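Local coordinates for protein L-talarate/galactarate dehydratase (PDB 2PP0) that dehydrates L-talarate and galactarate to 5-keto-4-deoxy-D-glucarate with the help of magnesium, and also epimerises L-talarate to galactarate, at residues B[26-40]-B[57-71]. Numbering follows the deposited sequence.
Sequences DRIEWVKLSLAFLPL and LTEVAIIIAEIRSRD
Trp30 and Arg68, Lys32 and Glu66, Ser34 and Ile64, Ala36 and Ile62, and Leu38 and Val60 are the hydrogen-bonded pairs of a long antiparallel ladder, the central two strands of the sheet in the N-terminal capping domain of this enolase-superfamily enzyme. The ladder illustrates how the two faces of one β-sheet can carry different packing. On one face Val31, Leu33, Leu35, Ala61, Ile63, Ala65 and Ile67 build an apolar layer, in which the Leu35 and Ile63 side chains lie side by side, with Leu35 CD1 3.9 Å from Ile63 CG1, and Leu33 and Leu35 also meet helix 86-96. At the end of this layer the Phe37 ring lies against Ala61 CB through CE1, 3.6 Å away, while the Glu59 carboxylate passes close to the same ring, the two planes 22° apart.

The opposite face is polar along Lys32, Ser34, Glu66 and Arg68 and turns apolar toward Ala36, Leu38, Val60 and Ile62. Arg68, extended from CG to NE, lies beside the Trp30 ring, its CD 3.5 Å from CE3 of Trp30, and the indole NE1 is bonded to Glu393 on the neighbouring strand 388-395. Nearby, a water bridges Lys32 O, Glu66 OE2 and Ser34 OG; OE2 of Glu66 makes a salt bridge to Arg385 as well.

A classic β bulge interrupts the regular pairing: Arg68 O accepts a nearly straight bond from Glu29 N (3.1 Å, 175°) and a weak one from Trp30 N. Beyond it, Asp26 turns its carboxylate across to segment 57-71, with CG anti to the backbone N (chi1 -159°). Asp26 OD2 accepts a hydrogen bond from Ser69 OG at 2.7 Å and makes a salt bridge to Arg146. Arg27 N and Asp71 N approach Asp26 OD1 from opposite faces of the carboxylate plane, and Asp71 N lies 3.0 Å from Asp26 OD1.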
ATOM      1  N   ASP B  26     -18.457   1.288 -11.177  1.00 32.61           N
ATOM      2  CA  ASP B  26     -18.696   0.055 -11.913  1.00 32.05           C
ATOM      3  C   ASP B  26     -19.271  -0.989 -10.952  1.00 32.14           C
ATOM      4  O   ASP B  26     -19.267  -0.794  -9.733  1.00 31.66           O
ATOM      5  CB  ASP B  26     -17.380  -0.451 -12.520  1.00 31.35           C
ATOM      6  CG  ASP B  26     -17.599  -1.400 -13.684  1.00 32.71           C
ATOM      7  OD1 ASP B  26     -18.765  -1.789 -13.917  1.00 34.11           O
ATOM      8  OD2 ASP B  26     -16.606  -1.761 -14.365  1.00 29.71           O
ATOM      9  N   ARG B  27     -19.757  -2.097 -11.501  1.00 32.14           N
ATOM     10  CA  ARG B  27     -20.350  -3.156 -10.697  1.00 31.85           C
ATOM     11  C   ARG B  27     -20.038  -4.537 -11.256  1.00 31.29           C
ATOM     12  O   ARG B  27     -20.044  -4.742 -12.468  1.00 30.67           O
ATOM     13  CB  ARG B  27     -21.871  -2.974 -10.642  1.00 33.27           C
ATOM     14  CG  ARG B  27     -22.337  -1.752  -9.876  1.00 34.94           C
ATOM     15  CD  ARG B  27     -22.123  -1.932  -8.383  1.00 37.09           C
ATOM     16  NE  ARG B  27     -22.743  -0.861  -7.606  1.00 39.46           N
ATOM     17  CZ  ARG B  27     -22.235   0.361  -7.472  1.00 40.40           C
ATOM     18  NH1 ARG B  27     -21.089   0.679  -8.062  1.00 39.17           N
ATOM     19  NH2 ARG B  27     -22.876   1.264  -6.739  1.00 40.02           N
ATOM     20  N   ILE B  28     -19.759  -5.491 -10.374  1.00 28.71           N
ATOM     21  CA  ILE B  28     -19.477  -6.849 -10.819  1.00 29.93           C
ATOM     22  C   ILE B  28     -20.819  -7.483 -11.200  1.00 30.56           C
ATOM     23  O   ILE B  28     -21.802  -7.334 -10.473  1.00 31.46           O
ATOM     24  CB  ILE B  28     -18.804  -7.689  -9.694  1.00 31.21           C
ATOM     25  CG1 ILE B  28     -17.408  -7.123  -9.387  1.00 29.28           C
ATOM     26  CG2 ILE B  28     -18.702  -9.155 -10.125  1.00 28.87           C
ATOM     27  CD1 ILE B  28     -16.713  -7.754  -8.182  1.00 27.70           C
ATOM     28  N   GLU B  29     -20.871  -8.178 -12.333  1.00 30.47           N
ATOM     29  CA  GLU B  29     -22.124  -8.801 -12.749  1.00 32.65           C
ATOM     30  C   GLU B  29     -21.991 -10.277 -13.091  1.00 32.42           C
ATOM     31  O   GLU B  29     -22.994 -10.960 -13.270  1.00 33.29           O
ATOM     32  CB  GLU B  29     -22.718  -8.065 -13.963  1.00 34.31           C
ATOM     33  CG  GLU B  29     -22.960  -6.578 -13.738  1.00 35.17           C
ATOM     34  CD  GLU B  29     -23.819  -5.958 -14.825  1.00 37.56           C
ATOM     35  OE1 GLU B  29     -23.648  -6.343 -16.002  1.00 35.12           O
ATOM     36  OE2 GLU B  29     -24.652  -5.081 -14.501  1.00 37.31           O
ATOM     37  N   TRP B  30     -20.761 -10.769 -13.171  1.00 32.31           N
ATOM     38  CA  TRP B  30     -20.533 -12.166 -13.524  1.00 32.16           C
ATOM     39  C   TRP B  30     -19.200 -12.679 -12.997  1.00 32.18           C
ATOM     40  O   TRP B  30     -18.194 -11.967 -13.032  1.00 29.81           O
ATOM     41  CB  TRP B  30     -20.550 -12.309 -15.045  1.00 32.87           C
ATOM     42  CG  TRP B  30     -20.387 -13.705 -15.553  1.00 31.08           C
ATOM     43  CD1 TRP B  30     -21.360 -14.658 -15.660  1.00 30.39           C
ATOM     44  CD2 TRP B  30     -19.190 -14.293 -16.081  1.00 30.52           C
ATOM     45  NE1 TRP B  30     -20.844 -15.797 -16.227  1.00 31.52           N
ATOM     46  CE2 TRP B  30     -19.515 -15.601 -16.495  1.00 29.16           C
ATOM     47  CE3 TRP B  30     -17.874 -13.838 -16.247  1.00 31.24           C
ATOM     48  CZ2 TRP B  30     -18.575 -16.462 -17.067  1.00 30.41           C
ATOM     49  CZ3 TRP B  30     -16.938 -14.697 -16.816  1.00 32.61           C
ATOM     50  CH2 TRP B  30     -17.295 -15.995 -17.219  1.00 30.04           C
ATOM     51  N   VAL B  31     -19.203 -13.925 -12.524  1.00 31.42           N
ATOM     52  CA  VAL B  31     -18.002 -14.564 -11.997  1.00 29.92           C
ATOM     53  C   VAL B  31     -17.973 -16.032 -12.396  1.00 30.69           C
ATOM     54  O   VAL B  31     -18.992 -16.715 -12.316  1.00 29.55           O
ATOM     55  CB  VAL B  31     -17.954 -14.534 -10.455  1.00 30.45           C
ATOM     56  CG1 VAL B  31     -16.617 -15.092  -9.980  1.00 30.32           C
ATOM     57  CG2 VAL B  31     -18.175 -13.136  -9.939  1.00 31.48           C
ATOM     58  N   LYS B  32     -16.808 -16.512 -12.820  1.00 29.69           N
ATOM     59  CA  LYS B  32     -16.651 -17.914 -13.187  1.00 31.63           C
ATOM     60  C   LYS B  32     -15.446 -18.512 -12.476  1.00 31.69           C
ATOM     61  O   LYS B  32     -14.330 -18.002 -12.591  1.00 31.11           O
ATOM     62  CB  LYS B  32     -16.453 -18.089 -14.692  1.00 32.87           C
ATOM     63  CG  LYS B  32     -16.294 -19.550 -15.091  1.00 33.36           C
ATOM     64  CD  LYS B  32     -16.033 -19.703 -16.576  1.00 36.66           C
ATOM     65  CE  LYS B  32     -15.876 -21.165 -16.943  1.00 39.42           C
ATOM     66  NZ  LYS B  32     -15.484 -21.327 -18.361  1.00 42.58           N
ATOM     67  N   LEU B  33     -15.675 -19.597 -11.743  1.00 30.53           N
ATOM     68  CA  LEU B  33     -14.600 -20.269 -11.026  1.00 30.34           C
ATOM     69  C   LEU B  33     -14.316 -21.598 -11.701  1.00 30.70           C
ATOM     70  O   LEU B  33     -15.232 -22.269 -12.179  1.00 32.01           O
ATOM     71  CB  LEU B  33     -15.001 -20.508  -9.569  1.00 31.15           C
ATOM     72  CG  LEU B  33     -15.449 -19.284  -8.763  1.00 32.39           C
ATOM     73  CD1 LEU B  33     -15.854 -19.722  -7.364  1.00 33.44           C
ATOM     74  CD2 LEU B  33     -14.325 -18.254  -8.698  1.00 31.18           C
ATOM     75  N   SER B  34     -13.045 -21.974 -11.750  1.00 30.41           N
ATOM     76  CA  SER B  34     -12.652 -23.230 -12.366  1.00 31.08           C
ATOM     77  C   SER B  34     -11.630 -23.976 -11.521  1.00 32.94           C
ATOM     78  O   SER B  34     -10.781 -23.363 -10.867  1.00 32.50           O
ATOM     79  CB  SER B  34     -12.049 -22.984 -13.754  1.00 32.58           C
ATOM     80  OG  SER B  34     -12.994 -22.408 -14.641  1.00 32.42           O
ATOM     81  N   LEU B  35     -11.736 -25.302 -11.519  1.00 31.63           N
ATOM     82  CA  LEU B  35     -10.788 -26.148 -10.812  1.00 31.31           C
ATOM     83  C   LEU B  35     -10.161 -27.002 -11.896  1.00 31.52           C
ATOM     84  O   LEU B  35     -10.836 -27.827 -12.515  1.00 32.88           O
ATOM     85  CB  LEU B  35     -11.476 -27.053  -9.785  1.00 31.84           C
ATOM     86  CG  LEU B  35     -10.523 -28.086  -9.164  1.00 33.62           C
ATOM     87  CD1 LEU B  35      -9.348 -27.364  -8.510  1.00 31.67           C
ATOM     88  CD2 LEU B  35     -11.265 -28.956  -8.139  1.00 31.92           C
ATOM     89  N   ALA B  36      -8.875 -26.792 -12.141  1.00 31.31           N
ATOM     90  CA  ALA B  36      -8.176 -27.549 -13.165  1.00 32.18           C
ATOM     91  C   ALA B  36      -6.988 -28.265 -12.559  1.00 32.35           C
ATOM     92  O   ALA B  36      -6.538 -27.923 -11.466  1.00 32.30           O
ATOM     93  CB  ALA B  36      -7.710 -26.612 -14.282  1.00 31.75           C
ATOM     94  N   PHE B  37      -6.483 -29.266 -13.267  1.00 32.75           N
ATOM     95  CA  PHE B  37      -5.328 -30.002 -12.797  1.00 34.25           C
ATOM     96  C   PHE B  37      -4.245 -30.046 -13.857  1.00 36.07           C
ATOM     97  O   PHE B  37      -4.453 -30.523 -14.976  1.00 37.57           O
ATOM     98  CB  PHE B  37      -5.736 -31.410 -12.365  1.00 35.05           C
ATOM     99  CG  PHE B  37      -6.426 -31.445 -11.032  1.00 35.52           C
ATOM    100  CD1 PHE B  37      -5.685 -31.452  -9.853  1.00 34.99           C
ATOM    101  CD2 PHE B  37      -7.813 -31.413 -10.950  1.00 35.82           C
ATOM    102  CE1 PHE B  37      -6.318 -31.424  -8.615  1.00 34.80           C
ATOM    103  CE2 PHE B  37      -8.457 -31.383  -9.714  1.00 34.58           C
ATOM    104  CZ  PHE B  37      -7.707 -31.388  -8.547  1.00 34.05           C
ATOM    105  N   LEU B  38      -3.088 -29.518 -13.484  1.00 36.53           N
ATOM    106  CA  LEU B  38      -1.920 -29.456 -14.342  1.00 38.10           C
ATOM    107  C   LEU B  38      -1.107 -30.722 -14.099  1.00 38.97           C
ATOM    108  O   LEU B  38      -0.559 -30.919 -13.015  1.00 38.51           O
ATOM    109  CB  LEU B  38      -1.102 -28.219 -13.972  1.00 39.78           C
ATOM    110  CG  LEU B  38       0.238 -27.965 -14.655  1.00 42.49           C
ATOM    111  CD1 LEU B  38      -0.008 -27.568 -16.095  1.00 43.89           C
ATOM    112  CD2 LEU B  38       0.982 -26.857 -13.921  1.00 42.50           C
ATOM    113  N   PRO B  39      -1.025 -31.603 -15.104  1.00 39.41           N
ATOM    114  CA  PRO B  39      -0.267 -32.848 -14.954  1.00 38.66           C
ATOM    115  C   PRO B  39       1.244 -32.721 -15.120  1.00 39.03           C
ATOM    116  O   PRO B  39       1.733 -31.942 -15.941  1.00 39.10           O
ATOM    117  CB  PRO B  39      -0.888 -33.750 -16.017  1.00 40.59           C
ATOM    118  CG  PRO B  39      -1.206 -32.774 -17.117  1.00 39.79           C
ATOM    119  CD  PRO B  39      -1.811 -31.609 -16.353  1.00 39.53           C
ATOM    120  N   LEU B  40       1.973 -33.494 -14.322  1.00 39.33           N
ATOM    121  CA  LEU B  40       3.428 -33.526 -14.367  1.00 39.97           C
ATOM    122  C   LEU B  40       3.821 -34.969 -14.695  1.00 41.50           C
ATOM    123  O   LEU B  40       3.830 -35.832 -13.812  1.00 42.35           O
ATOM    124  CB  LEU B  40       4.017 -33.129 -13.010  1.00 38.80           C
ATOM    125  CG  LEU B  40       3.770 -31.714 -12.477  1.00 38.49           C
ATOM    126  CD1 LEU B  40       4.300 -31.617 -11.052  1.00 36.26           C
ATOM    127  CD2 LEU B  40       4.449 -30.688 -13.375  1.00 37.89           C
ATOM    128  N   LEU B  57       5.233 -35.466  -6.215  1.00 36.12           N
ATOM    129  CA  LEU B  57       4.194 -34.611  -6.786  1.00 34.90           C
ATOM    130  C   LEU B  57       3.945 -35.047  -8.227  1.00 34.56           C
ATOM    131  O   LEU B  57       4.893 -35.263  -8.979  1.00 34.48           O
ATOM    132  CB  LEU B  57       4.667 -33.153  -6.762  1.00 33.81           C
ATOM    133  CG  LEU B  57       3.671 -32.079  -7.189  1.00 31.58           C
ATOM    134  CD1 LEU B  57       2.502 -32.058  -6.209  1.00 32.79           C
ATOM    135  CD2 LEU B  57       4.368 -30.723  -7.218  1.00 30.53           C
ATOM    136  N   THR B  58       2.679 -35.172  -8.613  1.00 35.12           N
ATOM    137  CA  THR B  58       2.347 -35.605  -9.966  1.00 36.36           C
ATOM    138  C   THR B  58       1.386 -34.681 -10.706  1.00 35.93           C
ATOM    139  O   THR B  58       1.084 -34.898 -11.879  1.00 36.34           O
ATOM    140  CB  THR B  58       1.743 -37.018  -9.954  1.00 36.00           C
ATOM    141  OG1 THR B  58       0.546 -37.018  -9.165  1.00 36.73           O
ATOM    142  CG2 THR B  58       2.740 -38.010  -9.369  1.00 36.52           C
ATOM    143  N   GLU B  59       0.901 -33.651 -10.025  1.00 35.64           N
ATOM    144  CA  GLU B  59      -0.013 -32.701 -10.649  1.00 34.79           C
ATOM    145  C   GLU B  59      -0.156 -31.482  -9.754  1.00 34.53           C
ATOM    146  O   GLU B  59       0.229 -31.513  -8.583  1.00 33.16           O
ATOM    147  CB  GLU B  59      -1.390 -33.337 -10.865  1.00 35.24           C
ATOM    148  CG  GLU B  59      -2.137 -33.656  -9.573  1.00 36.36           C
ATOM    149  CD  GLU B  59      -3.543 -34.171  -9.816  1.00 36.93           C
ATOM    150  OE1 GLU B  59      -3.953 -34.262 -10.995  1.00 36.87           O
ATOM    151  OE2 GLU B  59      -4.244 -34.480  -8.827  1.00 36.66           O
ATOM    152  N   VAL B  60      -0.696 -30.403 -10.311  1.00 32.94           N
ATOM    153  CA  VAL B  60      -0.903 -29.180  -9.549  1.00 30.17           C
ATOM    154  C   VAL B  60      -2.338 -28.717  -9.733  1.00 30.44           C
ATOM    155  O   VAL B  60      -2.812 -28.565 -10.864  1.00 31.15           O
ATOM    156  CB  VAL B  60       0.048 -28.049 -10.011  1.00 31.05           C
ATOM    157  CG1 VAL B  60      -0.196 -26.786  -9.179  1.00 27.92           C
ATOM    158  CG2 VAL B  60       1.489 -28.491  -9.871  1.00 29.03           C
ATOM    159  N   ALA B  61      -3.040 -28.521  -8.623  1.00 28.82           N
ATOM    160  CA  ALA B  61      -4.413 -28.047  -8.677  1.00 29.35           C
ATOM    161  C   ALA B  61      -4.341 -26.546  -8.943  1.00 29.82           C
ATOM    162  O   ALA B  61      -3.502 -25.850  -8.369  1.00 30.25           O
ATOM    163  CB  ALA B  61      -5.119 -28.306  -7.354  1.00 29.02           C
ATOM    164  N   ILE B  62      -5.211 -26.056  -9.817  1.00 29.58           N
ATOM    165  CA  ILE B  62      -5.243 -24.636 -10.149  1.00 28.72           C
ATOM    166  C   ILE B  62      -6.678 -24.146 -10.029  1.00 28.49           C
ATOM    167  O   ILE B  62      -7.568 -24.666 -10.697  1.00 31.23           O
ATOM    168  CB  ILE B  62      -4.765 -24.380 -11.605  1.00 30.86           C
ATOM    169  CG1 ILE B  62      -3.322 -24.863 -11.790  1.00 30.68           C
ATOM    170  CG2 ILE B  62      -4.882 -22.893 -11.936  1.00 28.05           C
ATOM    171  CD1 ILE B  62      -2.286 -24.065 -11.016  1.00 32.60           C
ATOM    172  N   ILE B  63      -6.914 -23.162  -9.169  1.00 27.33           N
ATOM    173  CA  ILE B  63      -8.261 -22.623  -9.024  1.00 28.32           C
ATOM    174  C   ILE B  63      -8.245 -21.251  -9.691  1.00 30.78           C
ATOM    175  O   ILE B  63      -7.497 -20.355  -9.293  1.00 31.39           O
ATOM    176  CB  ILE B  63      -8.690 -22.498  -7.541  1.00 27.16           C
ATOM    177  CG1 ILE B  63      -8.637 -23.870  -6.853  1.00 27.64           C
ATOM    178  CG2 ILE B  63     -10.125 -21.985  -7.454  1.00 26.90           C
ATOM    179  CD1 ILE B  63      -7.225 -24.387  -6.589  1.00 30.02           C
ATOM    180  N   ILE B  64      -9.069 -21.103 -10.720  1.00 31.93           N
ATOM    181  CA  ILE B  64      -9.129 -19.868 -11.490  1.00 30.85           C
ATOM    182  C   ILE B  64     -10.408 -19.089 -11.253  1.00 30.87           C
ATOM    183  O   ILE B  64     -11.482 -19.667 -11.086  1.00 31.54           O
ATOM    184  CB  ILE B  64      -9.043 -20.181 -13.001  1.00 31.54           C
ATOM    185  CG1 ILE B  64      -7.856 -21.095 -13.268  1.00 31.35           C
ATOM    186  CG2 ILE B  64      -8.907 -18.895 -13.808  1.00 29.59           C
ATOM    187  CD1 ILE B  64      -7.856 -21.687 -14.664  1.00 32.74           C
ATOM    188  N   ALA B  65     -10.287 -17.766 -11.234  1.00 30.52           N
ATOM    189  CA  ALA B  65     -11.444 -16.900 -11.076  1.00 30.05           C
ATOM    190  C   ALA B  65     -11.452 -15.918 -12.243  1.00 31.45           C
ATOM    191  O   ALA B  65     -10.411 -15.373 -12.618  1.00 31.68           O
ATOM    192  CB  ALA B  65     -11.383 -16.141  -9.757  1.00 30.35           C
ATOM    193  N   GLU B  66     -12.626 -15.719 -12.827  1.00 31.54           N
ATOM    194  CA  GLU B  66     -12.794 -14.784 -13.936  1.00 30.79           C
ATOM    195  C   GLU B  66     -13.955 -13.896 -13.518  1.00 30.49           C
ATOM    196  O   GLU B  66     -15.015 -14.394 -13.137  1.00 28.88           O
ATOM    197  CB  GLU B  66     -13.124 -15.539 -15.222  1.00 31.20           C
ATOM    198  CG  GLU B  66     -12.032 -16.501 -15.654  1.00 31.41           C
ATOM    199  CD  GLU B  66     -12.458 -17.383 -16.810  1.00 35.94           C
ATOM    200  OE1 GLU B  66     -12.672 -16.845 -17.919  1.00 35.15           O
ATOM    201  OE2 GLU B  66     -12.587 -18.613 -16.610  1.00 34.80           O
ATOM    202  N   ILE B  67     -13.737 -12.584 -13.558  1.00 28.60           N
ATOM    203  CA  ILE B  67     -14.745 -11.612 -13.153  1.00 27.99           C
ATOM    204  C   ILE B  67     -14.986 -10.599 -14.273  1.00 29.23           C
ATOM    205  O   ILE B  67     -14.039 -10.122 -14.898  1.00 27.85           O
ATOM    206  CB  ILE B  67     -14.279 -10.836 -11.884  1.00 29.15           C
ATOM    207  CG1 ILE B  67     -13.925 -11.820 -10.763  1.00 30.64           C
ATOM    208  CG2 ILE B  67     -15.371  -9.877 -11.415  1.00 26.81           C
ATOM    209  CD1 ILE B  67     -13.362 -11.142  -9.503  1.00 29.85           C
ATOM    210  N   ARG B  68     -16.253 -10.290 -14.532  1.00 29.38           N
ATOM    211  CA  ARG B  68     -16.612  -9.319 -15.563  1.00 31.44           C
ATOM    212  C   ARG B  68     -17.521  -8.264 -14.959  1.00 30.43           C
ATOM    213  O   ARG B  68     -18.437  -8.581 -14.201  1.00 31.21           O
ATOM    214  CB  ARG B  68     -17.291 -10.017 -16.750  1.00 31.94           C
ATOM    215  CG  ARG B  68     -16.283 -10.693 -17.661  1.00 33.86           C
ATOM    216  CD  ARG B  68     -16.914 -11.567 -18.735  1.00 37.61           C
ATOM    217  NE  ARG B  68     -15.869 -12.225 -19.516  1.00 39.41           N
ATOM    218  CZ  ARG B  68     -15.081 -11.603 -20.394  1.00 43.60           C
ATOM    219  NH1 ARG B  68     -15.222 -10.301 -20.621  1.00 43.25           N
ATOM    220  NH2 ARG B  68     -14.128 -12.277 -21.024  1.00 44.26           N
ATOM    221  N   SER B  69     -17.254  -7.004 -15.284  1.00 30.19           N
ATOM    222  CA  SER B  69     -18.040  -5.898 -14.744  1.00 31.42           C
ATOM    223  C   SER B  69     -19.079  -5.355 -15.725  1.00 31.41           C
ATOM    224  O   SER B  69     -19.008  -5.585 -16.933  1.00 30.55           O
ATOM    225  CB  SER B  69     -17.111  -4.754 -14.331  1.00 32.24           C
ATOM    226  OG  SER B  69     -16.519  -4.167 -15.478  1.00 32.93           O
ATOM    227  N   ARG B  70     -20.041  -4.622 -15.180  1.00 31.45           N
ATOM    228  CA  ARG B  70     -21.098  -4.016 -15.964  1.00 33.91           C
ATOM    229  C   ARG B  70     -20.517  -3.144 -17.080  1.00 35.44           C
ATOM    230  O   ARG B  70     -20.975  -3.199 -18.219  1.00 36.08           O
ATOM    231  CB  ARG B  70     -21.972  -3.153 -15.053  1.00 35.55           C
ATOM    232  CG  ARG B  70     -23.071  -2.383 -15.767  1.00 35.19           C
ATOM    233  CD  ARG B  70     -23.569  -1.272 -14.871  1.00 35.45           C
ATOM    234  NE  ARG B  70     -22.515  -0.290 -14.626  1.00 36.63           N
ATOM    235  CZ  ARG B  70     -22.577   0.662 -13.701  1.00 37.54           C
ATOM    236  NH1 ARG B  70     -23.647   0.764 -12.927  1.00 37.13           N
ATOM    237  NH2 ARG B  70     -21.571   1.513 -13.551  1.00 37.09           N
ATOM    238  N   ASP B  71     -19.498  -2.352 -16.755  1.00 34.69           N
ATOM    239  CA  ASP B  71     -18.906  -1.456 -17.741  1.00 35.43           C
ATOM    240  C   ASP B  71     -17.909  -2.077 -18.710  1.00 35.44           C
ATOM    241  O   ASP B  71     -17.115  -1.367 -19.330  1.00 35.27           O
ATOM    242  CB  ASP B  71     -18.289  -0.241 -17.041  1.00 34.83           C
ATOM    243  CG  ASP B  71     -19.320   0.551 -16.252  1.00 35.80           C
ATOM    244  OD1 ASP B  71     -20.518   0.475 -16.606  1.00 34.58           O
ATOM    245  OD2 ASP B  71     -18.945   1.254 -15.286  1.00 35.79           O
TER
HETATM  246  O   HOH W   1     -12.599 -19.757 -14.193  1.00 29.58           O